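Putative enoyl-CoA hydratase (Streptomyces avermitilis, PDB 3GKB) is of unproven function but, as a member of the crotonase family, probably acts on acyl-CoA thioesters, perhaps hydrating enoyl-CoA. Local coordinates at residues 9-14 against 41-46; 20-25 against 45-50; 114-119 against 175-180; 145-150 against 268-273. All blocks are in the same frame, centred on the assembly; numbering follows the deposited sequence.

Contact 1 of 4, residues 9-14 against 41-46; sequences STLRVS and RTVLTT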
loop_
_atom_site.group_PDB
_atom_site.type_symbol
_atom_site.label_atom_id
_atom_site.label_comp_id
_atom_site.label_asym_id
_atom_site.label_seq_id
_atom_site.Cartn_x
_atom_site.Cartn_y
_atom_site.Cartn_z
ATOM N N SER B 9 -29.551 23.014 -7.380
ATOM C CA SER B 9 -30.185 23.102 -6.079
ATOM C C SER B 9 -29.352 22.484 -4.973
ATOM O O SER B 9 -29.631 22.740 -3.815
ATOM C CB SER B 9 -31.550 22.419 -6.127
ATOM O OG SER B 9 -31.388 21.077 -6.561
ATOM N N THR B 10 -28.360 21.654 -5.323
ATOM C CA THR B 10 -27.580 20.910 -4.314
ATOM C C THR B 10 -26.077 21.231 -4.320
ATOM O O THR B 10 -25.305 20.690 -3.497
ATOM C CB THR B 10 -27.703 19.397 -4.504
ATOM O OG1 THR B 10 -27.083 19.013 -5.742
ATOM C CG2 THR B 10 -29.170 18.932 -4.465
ATOM N N LEU B 11 -25.671 22.085 -5.261
ATOM C CA LEU B 11 -24.279 22.461 -5.418
ATOM C C LEU B 11 -24.180 23.777 -6.188
ATOM O O LEU B 11 -25.167 24.236 -6.796
ATOM C CB LEU B 11 -23.496 21.338 -6.120
ATOM C CG LEU B 11 -23.910 20.932 -7.538
ATOM C CD1 LEU B 11 -23.180 21.821 -8.525
ATOM C CD2 LEU B 11 -23.620 19.445 -7.846
ATOM N N ARG B 12 -22.996 24.379 -6.123
ATOM C CA ARG B 12 -22.635 25.553 -6.926
ATOM C C ARG B 12 -21.298 25.310 -7.597
ATOM O O ARG B 12 -20.425 24.662 -7.021
ATOM C CB ARG B 12 -22.485 26.771 -6.026
ATOM C CG ARG B 12 -23.786 27.256 -5.482
ATOM C CD ARG B 12 -23.577 28.531 -4.664
ATOM N NE ARG B 12 -22.818 28.317 -3.431
ATOM C CZ ARG B 12 -23.293 27.685 -2.357
ATOM N NH1 ARG B 12 -24.517 27.160 -2.355
ATOM N NH2 ARG B 12 -22.541 27.572 -1.283
ATOM N N VAL B 13 -21.144 25.835 -8.808
ATOM C CA VAL B 13 -19.906 25.732 -9.527
ATOM C C VAL B 13 -19.415 27.096 -9.982
ATOM O O VAL B 13 -20.207 27.947 -10.403
ATOM C CB VAL B 13 -20.024 24.826 -10.765
ATOM C CG1 VAL B 13 -18.648 24.612 -11.374
ATOM C CG2 VAL B 13 -20.646 23.519 -10.409
ATOM N N SER B 14 -18.116 27.307 -9.877
ATOM C CA SER B 14 -17.482 28.476 -10.457
ATOM C C SER B 14 -16.110 28.085 -10.983
ATOM O O SER B 14 -15.518 27.102 -10.530
ATOM C CB SER B 14 -17.361 29.580 -9.426
ATOM O OG SER B 14 -16.561 29.199 -8.340
ATOM N N ARG B 41 -23.847 14.649 -12.336
ATOM C CA ARG B 41 -23.650 14.155 -13.689
ATOM C C ARG B 41 -23.643 15.299 -14.695
ATOM O O ARG B 41 -22.759 15.380 -15.557
ATOM C CB ARG B 41 -24.734 13.143 -14.062
ATOM C CG ARG B 41 -24.395 12.404 -15.348
ATOM C CD ARG B 41 -25.248 11.156 -15.549
ATOM N NE ARG B 41 -26.551 11.567 -16.078
ATOM C CZ ARG B 41 -27.736 11.421 -15.473
ATOM N NH1 ARG B 41 -27.842 10.857 -14.277
ATOM N NH2 ARG B 41 -28.844 11.845 -16.073
ATOM N N THR B 42 -24.628 16.184 -14.585
ATOM C CA THR B 42 -24.712 17.346 -15.486
ATOM C C THR B 42 -23.467 18.220 -15.433
ATOM O O THR B 42 -22.886 18.554 -16.482
ATOM C CB THR B 42 -25.969 18.204 -15.192
ATOM O OG1 THR B 42 -27.134 17.382 -15.310
ATOM C CG2 THR B 42 -26.070 19.365 -16.175
ATOM N N VAL B 43 -23.041 18.576 -14.223
ATOM C CA VAL B 43 -21.908 19.473 -14.076
ATOM C C VAL B 43 -20.610 18.817 -14.545
ATOM O O VAL B 43 -19.857 19.439 -15.293
ATOM C CB VAL B 43 -21.754 19.996 -12.646
ATOM C CG1 VAL B 43 -20.439 20.780 -12.514
ATOM C CG2 VAL B 43 -22.895 20.891 -12.309
ATOM N N LEU B 44 -20.370 17.567 -14.163
ATOM C CA LEU B 44 -19.139 16.913 -14.579
ATOM C C LEU B 44 -19.102 16.613 -16.078
ATOM O O LEU B 44 -18.064 16.737 -16.707
ATOM C CB LEU B 44 -18.856 15.660 -13.747
ATOM C CG LEU B 44 -18.487 15.919 -12.280
ATOM C CD1 LEU B 44 -18.371 14.599 -11.521
ATOM C CD2 LEU B 44 -17.183 16.725 -12.138
ATOM N N THR B 45 -20.234 16.234 -16.645
ATOM C CA THR B 45 -20.300 15.964 -18.083
ATOM C C THR B 45 -20.022 17.256 -18.865
ATOM O O THR B 45 -19.225 17.239 -19.813
ATOM C CB THR B 45 -21.674 15.339 -18.454
ATOM O OG1 THR B 45 -21.776 14.068 -17.789
ATOM C CG2 THR B 45 -21.788 15.098 -19.946
ATOM N N THR B 46 -20.606 18.373 -18.428
ATOM C CA THR B 46 -20.351 19.674 -19.043
ATOM C C THR B 46 -18.880 20.078 -18.913
ATOM O O THR B 46 -18.271 20.560 -19.861
ATOM C CB THR B 46 -21.203 20.773 -18.429
ATOM O OG1 THR B 46 -22.606 20.427 -18.518
ATOM C CG2 THR B 46 -20.921 22.108 -19.112
#

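Contact 2 of 4, residues 20-25 against 45-50; sequences ARIILD and TTLADD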
loop_
_atom_site.group_PDB
_atom_site.type_symbol
_atom_site.label_atom_id
_atom_site.label_comp_id
_atom_site.label_asym_id
_atom_site.label_seq_id
_atom_site.Cartn_x
_atom_site.Cartn_y
_atom_site.Cartn_z
ATOM N N ALA B 20 -12.033 24.703 -11.725
ATOM C CA ALA B 20 -13.440 24.756 -11.303
ATOM C C ALA B 20 -13.580 24.325 -9.858
ATOM O O ALA B 20 -12.942 23.380 -9.440
ATOM C CB ALA B 20 -14.308 23.905 -12.195
ATOM N N ARG B 21 -14.385 25.045 -9.084
ATOM C CA ARG B 21 -14.665 24.696 -7.691
ATOM C C ARG B 21 -16.123 24.275 -7.628
ATOM O O ARG B 21 -17.016 25.025 -8.057
ATOM C CB ARG B 21 -14.404 25.880 -6.756
ATOM C CG ARG B 21 -12.933 26.091 -6.464
ATOM C CD ARG B 21 -12.749 27.213 -5.480
ATOM N NE ARG B 21 -13.048 28.510 -6.079
ATOM C CZ ARG B 21 -13.313 29.630 -5.397
ATOM N NH1 ARG B 21 -13.340 29.642 -4.065
ATOM N NH2 ARG B 21 -13.568 30.754 -6.058
ATOM N N ILE B 22 -16.358 23.056 -7.148
ATOM C CA ILE B 22 -17.706 22.550 -6.983
ATOM C C ILE B 22 -17.942 22.488 -5.484
ATOM O O ILE B 22 -17.251 21.773 -4.777
ATOM C CB ILE B 22 -17.878 21.167 -7.666
ATOM C CG1 ILE B 22 -17.644 21.286 -9.189
ATOM C CG2 ILE B 22 -19.240 20.605 -7.377
ATOM C CD1 ILE B 22 -17.701 19.947 -9.933
ATOM N N ILE B 23 -18.895 23.274 -5.006
ATOM C CA ILE B 23 -19.183 23.369 -3.586
ATOM C C ILE B 23 -20.509 22.676 -3.351
ATOM O O ILE B 23 -21.549 23.087 -3.894
ATOM C CB ILE B 23 -19.289 24.848 -3.109
ATOM C CG1 ILE B 23 -17.995 25.614 -3.451
ATOM C CG2 ILE B 23 -19.586 24.881 -1.595
ATOM C CD1 ILE B 23 -18.095 27.143 -3.299
ATOM N N LEU B 24 -20.474 21.635 -2.525
ATOM C CA LEU B 24 -21.615 20.798 -2.242
ATOM C C LEU B 24 -22.421 21.425 -1.090
ATOM O O LEU B 24 -21.854 21.762 -0.054
ATOM C CB LEU B 24 -21.144 19.375 -1.900
ATOM C CG LEU B 24 -20.281 18.700 -2.991
ATOM C CD1 LEU B 24 -19.363 17.623 -2.405
ATOM C CD2 LEU B 24 -21.155 18.107 -4.044
ATOM N N ASP B 25 -23.721 21.638 -1.316
ATOM C CA ASP B 25 -24.570 22.420 -0.397
ATOM C C ASP B 25 -26.020 21.946 -0.487
ATOM O O ASP B 25 -26.813 22.427 -1.330
ATOM C CB ASP B 25 -24.445 23.918 -0.699
ATOM C CG ASP B 25 -25.053 24.820 0.391
ATOM O OD1 ASP B 25 -25.652 24.314 1.365
ATOM O OD2 ASP B 25 -24.882 26.071 0.287
ATOM N N THR B 45 -20.234 16.234 -16.645
ATOM C CA THR B 45 -20.300 15.964 -18.083
ATOM C C THR B 45 -20.022 17.256 -18.865
ATOM O O THR B 45 -19.225 17.239 -19.813
ATOM C CB THR B 45 -21.674 15.339 -18.454
ATOM O OG1 THR B 45 -21.776 14.068 -17.789
ATOM C CG2 THR B 45 -21.788 15.098 -19.946
ATOM N N THR B 46 -20.606 18.373 -18.428
ATOM C CA THR B 46 -20.351 19.674 -19.043
ATOM C C THR B 46 -18.880 20.078 -18.913
ATOM O O THR B 46 -18.271 20.560 -19.861
ATOM C CB THR B 46 -21.203 20.773 -18.429
ATOM O OG1 THR B 46 -22.606 20.427 -18.518
ATOM C CG2 THR B 46 -20.921 22.108 -19.112
ATOM N N LEU B 47 -18.311 19.905 -17.730
ATOM C CA LEU B 47 -16.899 20.251 -17.543
ATOM C C LEU B 47 -15.960 19.406 -18.379
ATOM O O LEU B 47 -14.951 19.931 -18.865
ATOM C CB LEU B 47 -16.494 20.203 -16.063
ATOM C CG LEU B 47 -17.036 21.335 -15.181
ATOM C CD1 LEU B 47 -16.889 21.003 -13.680
ATOM C CD2 LEU B 47 -16.319 22.659 -15.551
ATOM N N ALA B 48 -16.289 18.121 -18.576
ATOM C CA ALA B 48 -15.435 17.225 -19.338
ATOM C C ALA B 48 -15.235 17.761 -20.767
ATOM O O ALA B 48 -14.229 17.466 -21.390
ATOM C CB ALA B 48 -15.997 15.773 -19.376
ATOM N N ASP B 49 -16.193 18.546 -21.261
ATOM C CA ASP B 49 -16.090 19.137 -22.606
ATOM C C ASP B 49 -15.630 20.599 -22.615
ATOM O O ASP B 49 -15.654 21.245 -23.659
ATOM C CB ASP B 49 -17.425 18.973 -23.351
ATOM C CG ASP B 49 -17.647 17.525 -23.838
ATOM O OD1 ASP B 49 -16.739 16.674 -23.719
ATOM O OD2 ASP B 49 -18.728 17.224 -24.360
ATOM N N ASP B 50 -15.185 21.101 -21.467
ATOM C CA ASP B 50 -14.726 22.487 -21.326
ATOM C C ASP B 50 -13.202 22.539 -21.324
ATOM O O ASP B 50 -12.547 22.251 -20.313
ATOM C CB ASP B 50 -15.293 23.093 -20.046
ATOM C CG ASP B 50 -15.085 24.611 -19.947
ATOM O OD1 ASP B 50 -14.201 25.177 -20.640
ATOM O OD2 ASP B 50 -15.805 25.222 -19.132
#

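Contact 3 of 4, residues 114-119 against 175-180; sequences AGKARG and ADLFDA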
loop_
_atom_site.group_PDB
_atom_site.type_symbol
_atom_site.label_atom_id
_atom_site.label_comp_id
_atom_site.label_asym_id
_atom_site.label_seq_id
_atom_site.Cartn_x
_atom_site.Cartn_y
_atom_site.Cartn_z
ATOM N N ALA B 114 -12.902 18.550 4.985
ATOM C CA ALA B 114 -12.797 19.190 6.279
ATOM C C ALA B 114 -13.646 18.503 7.334
ATOM O O ALA B 114 -13.237 18.474 8.502
ATOM C CB ALA B 114 -13.148 20.681 6.179
ATOM N N GLY B 115 -14.754 17.893 6.933
ATOM C CA GLY B 115 -15.682 17.277 7.857
ATOM C C GLY B 115 -15.868 15.783 7.612
ATOM O O GLY B 115 -14.938 15.085 7.162
ATOM N N LYS B 116 -17.066 15.306 7.937
ATOM C CA LYS B 116 -17.386 13.888 7.869
ATOM C C LYS B 116 -17.997 13.482 6.529
ATOM O O LYS B 116 -18.896 14.162 5.999
ATOM C CB LYS B 116 -18.348 13.492 8.998
ATOM C CG LYS B 116 -17.762 13.633 10.387
ATOM C CD LYS B 116 -18.868 13.693 11.410
ATOM C CE LYS B 116 -18.358 13.705 12.838
ATOM N NZ LYS B 116 -17.593 14.933 13.119
ATOM N N ALA B 117 -17.508 12.347 6.020
ATOM C CA ALA B 117 -18.039 11.722 4.815
ATOM C C ALA B 117 -18.225 10.246 5.104
ATOM O O ALA B 117 -17.293 9.577 5.524
ATOM C CB ALA B 117 -17.076 11.920 3.623
ATOM N N ARG B 118 -19.446 9.756 4.929
ATOM C CA ARG B 118 -19.749 8.372 5.182
ATOM C C ARG B 118 -20.491 7.731 4.008
ATOM O O ARG B 118 -21.123 8.419 3.178
ATOM C CB ARG B 118 -20.557 8.179 6.454
ATOM C CG ARG B 118 -19.877 8.632 7.728
ATOM C CD ARG B 118 -20.789 8.336 8.872
ATOM N NE ARG B 118 -20.308 8.663 10.214
ATOM C CZ ARG B 118 -20.597 9.785 10.884
ATOM N NH1 ARG B 118 -21.269 10.757 10.307
ATOM N NH2 ARG B 118 -20.203 9.928 12.151
ATOM N N GLY B 119 -20.382 6.411 3.933
ATOM C CA GLY B 119 -21.011 5.624 2.866
ATOM C C GLY B 119 -20.659 6.119 1.490
ATOM O O GLY B 119 -19.480 6.273 1.147
ATOM N N ALA B 175 -16.911 -0.601 10.449
ATOM C CA ALA B 175 -17.795 0.525 10.138
ATOM C C ALA B 175 -17.526 1.755 11.020
ATOM O O ALA B 175 -18.401 2.572 11.214
ATOM C CB ALA B 175 -19.277 0.115 10.230
ATOM N N ASP B 176 -16.310 1.903 11.510
ATOM C CA ASP B 176 -15.998 3.024 12.355
ATOM C C ASP B 176 -15.628 4.254 11.548
ATOM O O ASP B 176 -15.321 4.161 10.373
ATOM C CB ASP B 176 -14.890 2.649 13.318
ATOM C CG ASP B 176 -15.389 1.770 14.452
ATOM O OD1 ASP B 176 -16.526 2.020 14.955
ATOM O OD2 ASP B 176 -14.642 0.845 14.834
ATOM N N LEU B 177 -15.712 5.406 12.198
ATOM C CA LEU B 177 -15.325 6.662 11.585
ATOM C C LEU B 177 -13.830 6.805 11.797
ATOM O O LEU B 177 -13.359 6.890 12.962
ATOM C CB LEU B 177 -16.080 7.822 12.238
ATOM C CG LEU B 177 -15.851 9.177 11.569
ATOM C CD1 LEU B 177 -16.522 9.193 10.253
ATOM C CD2 LEU B 177 -16.356 10.330 12.507
ATOM N N PHE B 178 -13.085 6.741 10.698
ATOM C CA PHE B 178 -11.633 6.865 10.702
ATOM C C PHE B 178 -11.241 8.330 10.697
ATOM O O PHE B 178 -11.798 9.114 9.964
ATOM C CB PHE B 178 -11.034 6.151 9.481
ATOM C CG PHE B 178 -11.023 4.677 9.626
ATOM C CD1 PHE B 178 -9.824 3.992 9.839
ATOM C CD2 PHE B 178 -12.202 3.961 9.615
ATOM C CE1 PHE B 178 -9.821 2.629 10.012
ATOM C CE2 PHE B 178 -12.195 2.571 9.811
ATOM C CZ PHE B 178 -10.999 1.920 10.006
ATOM N N ASP B 179 -10.293 8.706 11.546
ATOM C CA ASP B 179 -9.799 10.071 11.502
ATOM C C ASP B 179 -8.858 10.274 10.316
ATOM O O ASP B 179 -8.445 9.328 9.650
ATOM C CB ASP B 179 -9.167 10.496 12.831
ATOM C CG ASP B 179 -7.935 9.702 13.209
ATOM O OD1 ASP B 179 -7.208 9.164 12.359
ATOM O OD2 ASP B 179 -7.683 9.615 14.430
ATOM N N ALA B 180 -8.558 11.521 10.012
ATOM C CA ALA B 180 -7.731 11.840 8.849
ATOM C C ALA B 180 -6.359 11.197 8.875
ATOM O O ALA B 180 -5.890 10.706 7.852
ATOM C CB ALA B 180 -7.589 13.378 8.678
#

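Contact 4 of 4, residues 145-150 against 268-273; sequences ALMGII and RDLEGL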
loop_
_atom_site.group_PDB
_atom_site.type_symbol
_atom_site.label_atom_id
_atom_site.label_comp_id
_atom_site.label_asym_id
_atom_site.label_seq_id
_atom_site.Cartn_x
_atom_site.Cartn_y
_atom_site.Cartn_z
ATOM N N ALA B 145 -22.447 -1.363 6.545
ATOM C CA ALA B 145 -22.600 -2.591 7.317
ATOM C C ALA B 145 -23.579 -2.427 8.475
ATOM O O ALA B 145 -24.310 -3.361 8.808
ATOM C CB ALA B 145 -21.214 -3.117 7.824
ATOM N N LEU B 146 -23.604 -1.231 9.073
ATOM C CA LEU B 146 -24.525 -0.934 10.187
ATOM C C LEU B 146 -25.993 -0.713 9.752
ATOM O O LEU B 146 -26.909 -0.732 10.598
ATOM C CB LEU B 146 -24.027 0.263 11.003
ATOM C CG LEU B 146 -22.640 0.092 11.623
ATOM C CD1 LEU B 146 -22.252 1.305 12.455
ATOM C CD2 LEU B 146 -22.497 -1.185 12.425
ATOM N N MET B 147 -26.194 -0.557 8.449
ATOM C CA MET B 147 -27.525 -0.477 7.839
ATOM C C MET B 147 -27.933 -1.827 7.234
ATOM O O MET B 147 -28.945 -1.935 6.561
ATOM C CB MET B 147 -27.549 0.681 6.841
ATOM C CG MET B 147 -27.326 2.118 7.474
ATOM S SD MET B 147 -27.481 3.380 6.128
ATOM C CE MET B 147 -27.188 4.870 7.138
ATOM N N GLY B 148 -27.137 -2.871 7.504
ATOM C CA GLY B 148 -27.422 -4.224 7.062
ATOM C C GLY B 148 -27.077 -4.502 5.622
ATOM O O GLY B 148 -27.561 -5.475 5.044
ATOM N N ILE B 149 -26.223 -3.647 5.048
ATOM C CA ILE B 149 -25.793 -3.779 3.657
ATOM C C ILE B 149 -24.264 -3.700 3.600
ATOM O O ILE B 149 -23.587 -3.879 4.632
ATOM C CB ILE B 149 -26.540 -2.766 2.737
ATOM C CG1 ILE B 149 -26.217 -1.309 3.105
ATOM C CG2 ILE B 149 -28.070 -2.998 2.841
ATOM C CD1 ILE B 149 -26.672 -0.268 2.048
ATOM N N ILE B 150 -23.706 -3.577 2.406
ATOM C CA ILE B 150 -22.293 -3.280 2.243
ATOM C C ILE B 150 -22.197 -2.076 1.297
ATOM O O ILE B 150 -23.193 -1.674 0.711
ATOM C CB ILE B 150 -21.472 -4.504 1.713
ATOM C CG1 ILE B 150 -22.034 -5.061 0.373
ATOM C CG2 ILE B 150 -21.431 -5.625 2.750
ATOM C CD1 ILE B 150 -20.985 -5.649 -0.524
ATOM N N ARG B 268 -23.968 13.120 13.649
ATOM C CA ARG B 268 -22.691 13.410 14.278
ATOM C C ARG B 268 -21.976 12.107 14.716
ATOM O O ARG B 268 -20.800 11.904 14.406
ATOM C CB ARG B 268 -22.863 14.359 15.469
ATOM C CG ARG B 268 -21.520 14.745 16.150
ATOM C CD ARG B 268 -21.658 16.024 17.013
ATOM N NE ARG B 268 -22.261 17.099 16.224
ATOM C CZ ARG B 268 -23.379 17.761 16.527
ATOM N NH1 ARG B 268 -24.051 17.543 17.657
ATOM N NH2 ARG B 268 -23.823 18.692 15.695
ATOM N N ASP B 269 -22.725 11.227 15.393
ATOM C CA ASP B 269 -22.255 9.892 15.748
ATOM C C ASP B 269 -23.199 8.871 15.131
ATOM O O ASP B 269 -23.864 8.100 15.835
ATOM C CB ASP B 269 -22.186 9.719 17.293
ATOM C CG ASP B 269 -21.650 8.333 17.740
ATOM O OD1 ASP B 269 -21.051 7.571 16.923
ATOM O OD2 ASP B 269 -21.825 8.009 18.949
ATOM N N LEU B 270 -23.248 8.850 13.802
ATOM C CA LEU B 270 -24.146 7.926 13.114
ATOM C C LEU B 270 -23.853 6.467 13.477
ATOM O O LEU B 270 -24.776 5.631 13.492
ATOM C CB LEU B 270 -24.118 8.155 11.589
ATOM C CG LEU B 270 -25.127 7.408 10.726
ATOM C CD1 LEU B 270 -26.582 7.786 11.127
ATOM C CD2 LEU B 270 -24.869 7.676 9.239
ATOM N N GLU B 271 -22.582 6.142 13.746
ATOM C CA GLU B 271 -22.190 4.759 14.053
ATOM C C GLU B 271 -22.885 4.341 15.318
ATOM O O GLU B 271 -23.563 3.305 15.350
ATOM C CB GLU B 271 -20.666 4.612 14.204
ATOM C CG GLU B 271 -19.885 4.839 12.918
ATOM C CD GLU B 271 -19.712 6.319 12.493
ATOM O OE1 GLU B 271 -19.931 7.241 13.324
ATOM O OE2 GLU B 271 -19.346 6.559 11.302
ATOM N N GLY B 272 -22.767 5.177 16.348
ATOM C CA GLY B 272 -23.473 4.951 17.621
ATOM C C GLY B 272 -24.998 4.858 17.479
ATOM O O GLY B 272 -25.645 3.970 18.048
ATOM N N LEU B 273 -25.577 5.767 16.709
ATOM C CA LEU B 273 -27.011 5.766 16.476
ATOM C C LEU B 273 -27.464 4.462 15.833
ATOM O O LEU B 273 -28.433 3.826 16.280
ATOM C CB LEU B 273 -27.401 6.973 15.617
ATOM C CG LEU B 273 -28.879 7.125 15.265
ATOM C CD1 LEU B 273 -29.728 7.026 16.541
ATOM C CD2 LEU B 273 -29.111 8.454 14.600
#

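Contact 1 of 4, residues 9-14 against 41-46
Val43, on the helix 34-48, meets Leu11 and Val13 of the edge strand 11-16 through methyl groups, and apolar contact is all that crosses between the two segments. The CA atoms of Val13 and Val43 are 8.0 Å apart, a spacing that only side chains can bridge. The two valines reach toward each other tip to tip, CG2 of Val13 lying 3.5 Å from CG1 of Val43, which is tighter than ordinary van der Waals contact. On Val43, CG1 stands anti to the backbone N (chi1 172°) and CG2 beside that N, a fork that divides the work: CG1 presses on Val13, while CG2 also serves Leu11, whose CD1 is 3.9 Å away. Leu11 and Val43 pass alongside each other, pointing in opposite senses.

Within 41-46 the threonine hydroxyls bond to the helix's own carbonyls. Thr45 OG1 donates to Arg41 O and Thr46 OG1 to Thr42 O, each at 2.8 Å, folding both hydroxyls back on the preceding turn. Each carbonyl also takes the amide N of the same threonine, which arrives from the other face of the carbonyl plane, so that two donors hold one oxygen.

Around this patch, Ile22 of the neighbouring strand 19-24 touches both Val13 and Val43. The contact thus packs the first helix of the crotonase-like fold against the margin of its main sheet. Between the two segments the hold rests on methyl shape and burial; the polar tie lies one turn earlier on the helix, at Glu39, which bonds to Ser9 N and Thr10 OG1.

Contact 2 of 4, residues 20-25 against 45-50
Leu47 carries its CG beside the backbone N and anti to the carbonyl carbon (chi1 -72°), and with chi2 at 165° its two methyls fork over Ala20 and Ile22 of the strand 19-24. Ile22 answers with CG1 likewise anti to its carbonyl carbon (chi1 -62°) and an extended chi2, which carries CD1 out toward the helix. The two side chains meet tip to tip, Ile22 CD1 lying 4.0 Å from Leu47 CD1. Ala20, two residues back on the same face of the strand, offers only CB; it sits 4.1 Å from Leu47 CD2 and 4.2 Å from Leu47 CD1, so the short side chain touches both branches of the fork.

These are elements of a beta-alpha-beta unit, strand 19-24, helix 34-48 and strand 55-60, in which the helix crosses over one face of the sheet between two parallel neighbours. Leu47 belongs to the last turn of that helix and also touches Ile56 on the third element, and Ile22 packs on Ile56 and Phe58 as well, so one apolar layer runs under the helix end.

Asp50 N donates to Leu47 O at 2.9 Å, and Gln107 NE2 bonds to the same oxygen. Asp50 OD1 pairs with Ser52 OG on the way to strand 55-60. No hydrogen bond links the segments 20-25 and 45-50, whose nearest CA atoms, those of Ala20 and Leu47, are 8.4 Å apart.

Contact 3 of 4, residues 114-119 against 175-180
Leu177 lies across the side chains of Lys116 and Arg118, meeting each at about a right angle. The two partners belong to strand 116-118, an edge of the small three-stranded sheet that accompanies the main sheet of this crotonase-like fold; strand 178-179, weakly bonded, is the other edge, and strand 139-141 runs between them. The contact therefore joins one edge strand to the segment that carries the other, and no hydrogen bond links the two.

With CG anti to the backbone N (chi1 -174°), Leu177 brings both methyls to the head of Arg118, and CD2 reaches Lys116 as well. CD1 approaches the guanidinium obliquely, 3.8 Å from Arg118 NE, whereas CD2 is 3.9 Å from Arg118 NH2 and also 3.9 Å from Lys116 CE. Lys116 thus contributes the aliphatic part of its chain, which bends only at chi4 (65°). The chain of Arg118, extended from CG to NE, brings its charged head level with the leucine.

Polar partners in the next shell hold that head: Glu271 OE2 forms a salt bridge with Arg118 NE, and the carbonyl of Arg268 accepts from Arg118 NH2. An alanine in place of Leu177 would remove both methyls and is likely to open a gap beside the guanidinium and the lysine methylene, leaving Arg118 held by its polar partners without this apolar flank. Farther out, Asp176 makes a salt bridge to Arg204 of the second subunit, placing this edge at a subunit interface. Following strand 178-179, Asp179 occupies the N-cap of helix 180-186, where its OD1 bonds to Thr182 OG1.

Contact 4 of 4, residues 145-150 against 268-273
Leu146 and Glu271 approach with CA atoms 7.3 Å apart, where the 3-10 turn 145-147 meets the first turn of helix 270-280. Between the segments no hydrogen bond forms. Leu146 has CG anti to its carbonyl carbon (chi1 -59°), and its CD1 methyl lies against the helix backbone itself, 3.8 Å from both Glu271 O and Glu271 CA and 4.1 Å from Glu271 CB. The rest of that glutamate bends away at chi2 (77°), and its carboxylate goes to Arg118 in a salt bridge. Beside this pair, Met147, its chain extended from CA to CE, ends with CE 4.2 Å from Leu270 CD2, a contact of methyl with methyl.

The start of the helix is fixed by Asp269 at its N-cap: OD1 accepts from Gly272 N at 3.0 Å, the donor standing above the carboxylate plane, 62° out of it. Leu273 N adds a backbone bond to Asp269 O.

Met274, one turn along the helix, touches both Leu146 and Met147, while Leu212 of the second subunit also packs on Leu146. The contact seats the C-terminal helix on the loop that follows strand 139-141, at a subunit interface. Leu146 CD1 packs on the Glu271 backbone and Met147 CE on Leu270, which makes the joint itself van der Waals contact, while the buried Glu271 carboxylate, paired with Arg118, is probably charge-balanced.

Along the chain, contacts 1 and 2 close before contacts 3 and 4 open. The first two have centres 5 Å apart and share helix 34-48, with Thr45 and Thr46 in both; they set it against strands 11-16 and 19-24, neighbours in the main sheet. Contacts 3 and 4 lie on the opposite side of the chain's centre, with centres about 24 to 30 Å from the first pair. Their centres are 12 Å apart, and their segments alternate in sequence, joined by the Arg118–Glu271 salt bridge. Both also touch the second subunit. One pair thus builds the sheet's margin; the other, through the salt bridge and the 145-150 loop, links the C-terminal helix to the small sheet's edge.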